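Local coordinates for PipY (Synechococcus elongatus, PDB 5NLC), which binds the vitamin B6 cofactor pyridoxal 5'-phosphate in a modified TIM barrel and is probably involved in keeping its cellular supply in balance, at residues Q41-E46 and D64-L69; F85-S90 and K112-V117; L151-P156 and A166-A171. All blocks are in the same frame, centred on the assembly; numbering follows the deposited sequence.

Contact 1 (Q41-E46 and D64-L69); sequences QRHFGE and DLTWHL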
# COMPACT_ATOMS: atom_id res chain seq x y z
N GLN A 41 16.19 -6.43 1.54
CA GLN A 41 14.80 -6.02 1.56
C GLN A 41 14.42 -5.41 2.89
O GLN A 41 14.78 -5.95 3.98
CB GLN A 41 13.91 -7.20 1.25
CG GLN A 41 12.44 -6.90 1.05
CD GLN A 41 12.13 -6.02 -0.13
OE1 GLN A 41 12.90 -6.02 -1.11
NE2 GLN A 41 11.02 -5.24 -0.06
N ARG A 42 13.63 -4.30 2.83
CA ARG A 42 13.16 -3.58 4.00
C ARG A 42 11.69 -3.39 4.14
O ARG A 42 11.18 -3.25 5.27
CB ARG A 42 13.82 -2.20 4.09
CG ARG A 42 15.36 -2.29 4.20
CD ARG A 42 15.81 -2.80 5.52
NE ARG A 42 17.29 -2.92 5.61
CZ ARG A 42 18.02 -3.96 5.23
NH1 ARG A 42 17.49 -5.03 4.67
NH2 ARG A 42 19.33 -3.92 5.43
N HIS A 43 10.97 -3.40 3.02
CA HIS A 43 9.52 -3.22 3.03
C HIS A 43 8.80 -4.54 2.87
O HIS A 43 9.02 -5.27 1.89
CB HIS A 43 9.14 -2.33 1.86
CG HIS A 43 9.70 -0.95 1.96
ND1 HIS A 43 9.24 -0.03 2.88
CD2 HIS A 43 10.70 -0.34 1.27
CE1 HIS A 43 9.94 1.09 2.77
NE2 HIS A 43 10.79 0.94 1.76
N PHE A 44 7.97 -4.86 3.85
CA PHE A 44 7.23 -6.09 3.91
C PHE A 44 5.79 -5.81 4.10
O PHE A 44 5.42 -4.84 4.78
CB PHE A 44 7.75 -6.97 5.04
CG PHE A 44 9.14 -7.45 4.81
CD1 PHE A 44 10.21 -6.67 5.18
CD2 PHE A 44 9.38 -8.60 4.07
CE1 PHE A 44 11.53 -7.06 4.96
CE2 PHE A 44 10.70 -9.01 3.85
CZ PHE A 44 11.77 -8.26 4.27
N GLY A 45 4.96 -6.57 3.39
CA GLY A 45 3.55 -6.32 3.34
C GLY A 45 2.73 -7.56 3.74
O GLY A 45 3.08 -8.71 3.37
N GLU A 46 1.64 -7.29 4.47
CA GLU A 46 0.71 -8.36 4.85
C GLU A 46 -0.69 -7.92 4.42
O GLU A 46 -0.98 -6.74 4.37
CB GLU A 46 0.77 -8.61 6.33
CG GLU A 46 2.10 -9.27 6.83
CD GLU A 46 2.18 -10.77 6.61
OE1 GLU A 46 1.10 -11.43 6.55
OE2 GLU A 46 3.33 -11.33 6.49
N ASP A 64 14.91 -1.07 10.83
CA ASP A 64 14.42 -0.32 9.67
C ASP A 64 13.56 -1.18 8.73
O ASP A 64 13.59 -1.07 7.54
CB ASP A 64 15.62 0.15 8.96
CG ASP A 64 16.58 -0.95 8.72
OD1 ASP A 64 16.38 -2.10 9.29
OD2 ASP A 64 17.53 -0.66 7.96
N LEU A 65 12.85 -2.12 9.32
CA LEU A 65 11.88 -2.92 8.64
C LEU A 65 10.62 -2.05 8.61
O LEU A 65 10.18 -1.58 9.65
CB LEU A 65 11.71 -4.24 9.43
CG LEU A 65 11.17 -5.43 8.63
CD1 LEU A 65 11.09 -6.61 9.58
CD2 LEU A 65 9.75 -5.13 8.15
N THR A 66 10.07 -1.79 7.44
CA THR A 66 8.85 -1.07 7.28
C THR A 66 7.69 -2.03 6.92
O THR A 66 7.80 -2.77 5.93
CB THR A 66 9.04 -0.02 6.20
OG1 THR A 66 10.06 0.87 6.59
CG2 THR A 66 7.81 0.78 5.95
N TRP A 67 6.62 -2.04 7.76
CA TRP A 67 5.47 -2.89 7.56
C TRP A 67 4.31 -2.13 6.88
O TRP A 67 3.92 -1.03 7.34
CB TRP A 67 4.94 -3.40 8.88
CG TRP A 67 5.85 -4.46 9.52
CD1 TRP A 67 6.77 -4.29 10.51
CD2 TRP A 67 5.93 -5.80 9.13
NE1 TRP A 67 7.41 -5.48 10.77
CE2 TRP A 67 6.89 -6.43 9.95
CE3 TRP A 67 5.26 -6.57 8.16
CZ2 TRP A 67 7.20 -7.82 9.84
CZ3 TRP A 67 5.57 -7.97 8.10
CH2 TRP A 67 6.55 -8.54 8.88
N HIS A 68 3.75 -2.78 5.89
CA HIS A 68 2.69 -2.23 5.02
C HIS A 68 1.47 -3.12 5.15
O HIS A 68 1.60 -4.36 4.96
CB HIS A 68 3.16 -2.27 3.57
CG HIS A 68 4.31 -1.36 3.26
ND1 HIS A 68 4.15 -0.17 2.61
CD2 HIS A 68 5.63 -1.45 3.53
CE1 HIS A 68 5.31 0.45 2.51
NE2 HIS A 68 6.24 -0.34 3.00
N LEU A 69 0.30 -2.55 5.42
CA LEU A 69 -0.93 -3.28 5.38
C LEU A 69 -1.55 -3.06 4.02
O LEU A 69 -1.81 -1.94 3.59
CB LEU A 69 -1.88 -2.83 6.53
CG LEU A 69 -3.27 -3.44 6.48
CD1 LEU A 69 -3.17 -4.95 6.64
CD2 LEU A 69 -4.13 -2.89 7.59

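Contact 2 (F85-S90 and K112-V117); sequences FDWIHS and KLCLQV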
# COMPACT_ATOMS: atom_id res chain seq x y z
N PHE A 85 1.44 -1.10 11.98
CA PHE A 85 1.86 -0.86 10.62
C PHE A 85 2.42 0.55 10.49
O PHE A 85 1.90 1.51 11.05
CB PHE A 85 0.70 -1.11 9.67
CG PHE A 85 0.39 -2.60 9.51
CD1 PHE A 85 1.06 -3.35 8.57
CD2 PHE A 85 -0.55 -3.21 10.28
CE1 PHE A 85 0.82 -4.71 8.42
CE2 PHE A 85 -0.83 -4.55 10.17
CZ PHE A 85 -0.15 -5.32 9.23
N ASP A 86 3.41 0.70 9.66
CA ASP A 86 3.97 2.00 9.28
C ASP A 86 3.15 2.67 8.14
O ASP A 86 2.96 3.87 8.14
CB ASP A 86 5.43 1.74 8.82
CG ASP A 86 6.25 1.12 9.94
OD1 ASP A 86 6.32 1.82 10.98
OD2 ASP A 86 6.68 -0.06 9.83
N TRP A 87 2.70 1.85 7.20
CA TRP A 87 1.90 2.22 6.04
C TRP A 87 0.63 1.41 6.02
O TRP A 87 0.65 0.14 6.23
CB TRP A 87 2.61 1.91 4.71
CG TRP A 87 3.68 2.88 4.33
CD1 TRP A 87 4.92 2.90 4.82
CD2 TRP A 87 3.60 3.96 3.39
NE1 TRP A 87 5.63 3.94 4.29
CE2 TRP A 87 4.85 4.59 3.38
CE3 TRP A 87 2.59 4.46 2.57
CZ2 TRP A 87 5.12 5.73 2.62
CZ3 TRP A 87 2.88 5.56 1.74
CH2 TRP A 87 4.10 6.21 1.83
N ILE A 88 -0.48 2.09 5.72
CA ILE A 88 -1.75 1.42 5.50
C ILE A 88 -2.23 1.84 4.13
O ILE A 88 -2.52 3.02 3.93
CB ILE A 88 -2.78 1.78 6.60
CG1 ILE A 88 -2.25 1.42 7.96
CG2 ILE A 88 -4.13 1.15 6.24
CD1 ILE A 88 -3.08 1.94 9.11
N HIS A 89 -2.26 0.90 3.17
CA HIS A 89 -2.57 1.23 1.75
C HIS A 89 -4.04 1.22 1.42
O HIS A 89 -4.44 1.75 0.39
CB HIS A 89 -1.83 0.29 0.80
CG HIS A 89 -0.35 0.44 0.86
ND1 HIS A 89 0.39 0.85 -0.22
CD2 HIS A 89 0.55 0.22 1.87
CE1 HIS A 89 1.67 0.88 0.11
NE2 HIS A 89 1.81 0.48 1.36
N SER A 90 -4.90 0.67 2.27
CA SER A 90 -6.22 0.32 1.88
C SER A 90 -7.21 1.23 2.54
O SER A 90 -8.26 0.78 3.03
CB SER A 90 -6.48 -1.12 2.31
OG SER A 90 -6.10 -1.33 3.68
N LYS A 112 1.42 6.31 7.65
CA LYS A 112 1.37 6.76 6.30
C LYS A 112 0.26 5.99 5.54
O LYS A 112 0.15 4.75 5.65
CB LYS A 112 2.75 6.64 5.64
CG LYS A 112 3.71 7.67 6.17
CD LYS A 112 5.11 7.41 5.73
CE LYS A 112 6.11 7.66 6.85
NZ LYS A 112 7.42 8.04 6.21
N LEU A 113 -0.58 6.73 4.80
CA LEU A 113 -1.82 6.21 4.22
C LEU A 113 -1.80 6.40 2.74
O LEU A 113 -1.32 7.44 2.24
CB LEU A 113 -3.03 6.91 4.79
CG LEU A 113 -3.16 6.98 6.31
CD1 LEU A 113 -4.48 7.63 6.63
CD2 LEU A 113 -3.15 5.66 6.98
N CYS A 114 -2.25 5.37 2.04
CA CYS A 114 -2.78 5.53 0.71
C CYS A 114 -4.30 5.41 0.77
O CYS A 114 -4.90 4.65 1.58
CB CYS A 114 -2.16 4.56 -0.31
SG CYS A 114 -0.38 4.82 -0.56
N LEU A 115 -4.93 6.19 -0.08
CA LEU A 115 -6.37 6.12 -0.23
C LEU A 115 -6.67 5.19 -1.41
O LEU A 115 -6.25 5.44 -2.56
CB LEU A 115 -6.89 7.51 -0.53
CG LEU A 115 -6.50 8.56 0.51
CD1 LEU A 115 -7.05 9.92 0.07
CD2 LEU A 115 -7.08 8.20 1.85
N GLN A 116 -7.40 4.13 -1.13
CA GLN A 116 -7.73 3.10 -2.08
C GLN A 116 -8.99 3.54 -2.80
O GLN A 116 -10.05 3.60 -2.18
CB GLN A 116 -8.02 1.80 -1.39
CG GLN A 116 -8.24 0.63 -2.35
CD GLN A 116 -8.49 -0.67 -1.66
OE1 GLN A 116 -7.85 -0.99 -0.69
NE2 GLN A 116 -9.31 -1.52 -2.27
N VAL A 117 -8.86 3.82 -4.09
CA VAL A 117 -9.89 4.42 -4.90
C VAL A 117 -10.38 3.40 -5.91
O VAL A 117 -9.60 2.73 -6.56
CB VAL A 117 -9.33 5.61 -5.70
CG1 VAL A 117 -10.45 6.30 -6.50
CG2 VAL A 117 -8.76 6.62 -4.76

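Contact 3 (L151-P156 and A166-A171); sequences LMVIAP and ALFAQA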
# COMPACT_ATOMS: atom_id res chain seq x y z
N LEU A 151 -2.41 7.30 -3.61
CA LEU A 151 -3.54 6.52 -3.97
C LEU A 151 -3.11 5.08 -4.15
O LEU A 151 -1.97 4.86 -4.58
CB LEU A 151 -4.15 6.97 -5.32
CG LEU A 151 -4.67 8.36 -5.42
CD1 LEU A 151 -5.44 8.46 -6.74
CD2 LEU A 151 -5.57 8.69 -4.24
N MET A 152 -4.00 4.15 -3.78
CA MET A 152 -3.88 2.76 -4.11
C MET A 152 -4.98 2.39 -5.13
O MET A 152 -6.11 2.68 -4.92
CB MET A 152 -3.99 1.86 -2.89
CG MET A 152 -3.79 0.36 -3.19
SD MET A 152 -4.07 -0.74 -1.81
CE MET A 152 -2.91 -2.03 -2.21
N VAL A 153 -4.60 1.73 -6.22
CA VAL A 153 -5.57 1.22 -7.19
C VAL A 153 -5.32 -0.25 -7.46
O VAL A 153 -4.16 -0.63 -7.72
CB VAL A 153 -5.42 2.07 -8.46
CG1 VAL A 153 -6.12 1.47 -9.59
CG2 VAL A 153 -6.01 3.44 -8.19
N ILE A 154 -6.36 -1.09 -7.35
CA ILE A 154 -6.24 -2.52 -7.56
C ILE A 154 -7.19 -2.85 -8.70
O ILE A 154 -8.39 -2.52 -8.64
CB ILE A 154 -6.66 -3.33 -6.31
CG1 ILE A 154 -5.90 -2.81 -5.06
CG2 ILE A 154 -6.55 -4.81 -6.63
CD1 ILE A 154 -6.27 -3.55 -3.80
N ALA A 155 -6.67 -3.50 -9.72
CA ALA A 155 -7.53 -3.87 -10.86
C ALA A 155 -8.48 -4.98 -10.44
O ALA A 155 -8.07 -5.86 -9.66
CB ALA A 155 -6.66 -4.33 -12.02
N PRO A 156 -9.76 -4.93 -10.87
CA PRO A 156 -10.68 -6.02 -10.67
C PRO A 156 -10.11 -7.31 -11.20
O PRO A 156 -9.35 -7.28 -12.18
CB PRO A 156 -11.90 -5.60 -11.50
CG PRO A 156 -11.90 -4.10 -11.40
CD PRO A 156 -10.44 -3.75 -11.44
N ALA A 166 -4.87 1.04 -18.94
CA ALA A 166 -5.68 2.25 -18.98
C ALA A 166 -6.04 2.68 -17.54
O ALA A 166 -6.01 3.89 -17.19
CB ALA A 166 -6.91 2.07 -19.86
N LEU A 167 -6.31 1.69 -16.69
CA LEU A 167 -6.64 1.96 -15.29
C LEU A 167 -5.51 2.62 -14.54
O LEU A 167 -5.79 3.59 -13.80
CB LEU A 167 -7.12 0.68 -14.55
CG LEU A 167 -7.36 0.81 -13.04
CD1 LEU A 167 -8.60 1.60 -12.67
CD2 LEU A 167 -7.46 -0.58 -12.47
N PHE A 168 -4.27 2.08 -14.71
CA PHE A 168 -3.12 2.59 -14.03
C PHE A 168 -2.77 4.00 -14.51
O PHE A 168 -2.38 4.86 -13.70
CB PHE A 168 -1.95 1.65 -14.12
CG PHE A 168 -2.14 0.32 -13.38
CD1 PHE A 168 -2.96 0.18 -12.26
CD2 PHE A 168 -1.39 -0.77 -13.80
CE1 PHE A 168 -3.04 -1.06 -11.60
CE2 PHE A 168 -1.45 -1.97 -13.18
CZ PHE A 168 -2.30 -2.12 -12.06
N ALA A 169 -3.03 4.26 -15.79
CA ALA A 169 -2.83 5.62 -16.33
C ALA A 169 -3.84 6.61 -15.76
O ALA A 169 -3.51 7.76 -15.40
CB ALA A 169 -2.91 5.55 -17.86
N GLN A 170 -5.07 6.15 -15.65
CA GLN A 170 -6.15 6.94 -15.07
C GLN A 170 -5.86 7.24 -13.65
O GLN A 170 -6.14 8.36 -13.24
CB GLN A 170 -7.48 6.26 -15.22
CG GLN A 170 -8.71 7.07 -14.79
CD GLN A 170 -9.96 6.21 -14.71
OE1 GLN A 170 -9.91 4.94 -14.82
NE2 GLN A 170 -11.08 6.86 -14.46
N ALA A 171 -5.34 6.29 -12.89
CA ALA A 171 -4.90 6.56 -11.52
C ALA A 171 -3.84 7.62 -11.43
O ALA A 171 -3.98 8.53 -10.66
CB ALA A 171 -4.39 5.29 -10.87

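Contact 1 (Q41-E46 and D64-L69)
His43 and His68 are joined by a hydrogen bond across two neighbouring parallel strands, 43-46 and 66-69, which with helix 49-56 form a beta-alpha-beta unit of the modified TIM barrel. His43 CB lies 3.7 Å from His68 NE2. With CG anti to the carbonyl carbon (chi1 -64°), the His43 side chain runs alongside Thr66. ND1 comes next: it packs 3.3 Å from Thr66 CB and makes a nearly straight 3.0 Å hydrogen bond to His68 NE2, in which either nitrogen could be the donor. CE1 then lies against Thr66 CB and OG1. The His43 and His68 ring planes are turned 70° apart, and His43 ND1 lies in the plane of the His68 ring, at its edge. On its other nitrogen, ND1, His68 is hydrogen-bonded to His89 NE2, so both nitrogens of this buried ring are engaged and its rotation is fixed from two sides.

The backbones are joined by a parallel ladder: Arg42 O accepts from Thr66 N, Thr66 O from Phe44 N, Phe44 O from His68 N and His68 O from Glu46 N. On the sheet face of Phe44 and Trp67, Phe44 CB sits over the indole six-membered ring, 4.3 Å from its centroid, a CH-pi contact. Phe44 CD1 touches Leu65 CD2, just before the strand. Glu46 CG meets Trp67 CZ3, while its OE2 turns to Ser25 and Lys55. At the strand entrance Arg42 NE forms a salt bridge with Asp64 OD2 at 3.3 Å, approaching from above the carboxylate plane; Asp64 OD1 is hydrogen-bonded to Tyr37 OH.

Contact 2 (F85-S90 and K112-V117)
Lys112 crosses the indole of Trp87 obliquely: its CB stands over the centre of the six-membered ring, 3.6 Å from the centroid, in a CH-pi contact. Farther out, Lys112 CD reaches the rim of the ring, 3.5 Å from Trp87 CZ2. Cys114 meets the same indole differently, its SG near CZ3 at the ring edge, a sulfur-aromatic contact with the centroid 5.3 Å away. The sulfur also lies 4.1 Å from His89 ND1, obliquely to that ring. This ND1, on a buried histidine, is hydrogen-bonded to Ser191 OG, which helps to fix the turn of the imidazole beside the sulfur.

The backbones pair in parallel. Asp86 O accepts from Lys112 N, Lys112 O from Ile88 N at 2.7 Å, and Ile88 O from Cys114 N. On the sheet face opposite Trp87, Ile88 CB packs on Leu113 CD2. Beyond this ladder His89 O and Cys114 O, both acceptors, stand close without a bond, and the contact passes to Gln116, whose OE1 lies 3.3 Å from Ser90 CB.

Strands 87-91 and 112-116, with helix 94-107 between them in sequence, make a beta-alpha-beta unit in the middle of the barrel sheet, flanked by strand 66-69 next to 87-91 and by strand 147-152 next to 112-116.

Contact 3 (L151-P156 and A166-A171)
Val153 and Leu167 reach toward each other tip to tip, with Val153 CG1 3.7 Å from Leu167 CG. The two valine methyls divide the helix surface between them. CG1, anti to its backbone N (chi1 167°), meets the leucine, whereas CG2 packs 3.6 Å from Ala171 CB, one helical turn farther along. Leu167 CD2 continues past the valine to Ala155, lying 3.7 Å from its CA and 3.9 Å from its CB. Phe168 brings the end of its ring in at the side: CE1 is 4.1 Å from Val153 O, approached obliquely, and CD1 is 4.3 Å from Val153 CG1. At the other end of the contact Leu151 CD1 comes within 4.2 Å of Ala171 O. No hydrogen bond crosses between the segments; the contact is mainly apolar packing.

The helix belongs to the unit strand 147-152, helix 161-181, strand 189-191, and lies against the outer side of the parallel barrel sheet, as helices do in TIM barrels. Leu151 and Val153 point to the helix, whereas Met152 and Ile154 point away from it and touch Arg210, a residue that binds pyridoxal 5'-phosphate in another structure of this protein; no cofactor is bound here.

The helix positions Leu167 and Ala171 on one face, with Ala171 N bonded to Leu167 O. Farther out, Leu167 also rests on Leu119 and Phe168 on Asp197, while backbone bonds from Leu151 and Val153 to Ser191 tie the strand to 189-191.

In the fold
The three contacts follow one another along the chain, each closing before the next opens, and all reach the same parallel sheet, contact 3 by packing helix 161-181 against the end of strand 147-152. Contacts 1 and 2, with centres about 13 Å apart, meet where strand 66-69 adjoins 87-91, Leu69 N lying 2.8 Å from Trp87 O, a probable hydrogen bond. Contacts 2 and 3, about 15 Å apart, meet through a probable hydrogen bond of 2.9 Å between Leu115 O and Met152 N. Contacts 1 and 3 do not touch; their centres are about 22 Å apart, on opposite sides of the chain's centre. The three take every other beta-alpha-beta unit from strand 43-46 on.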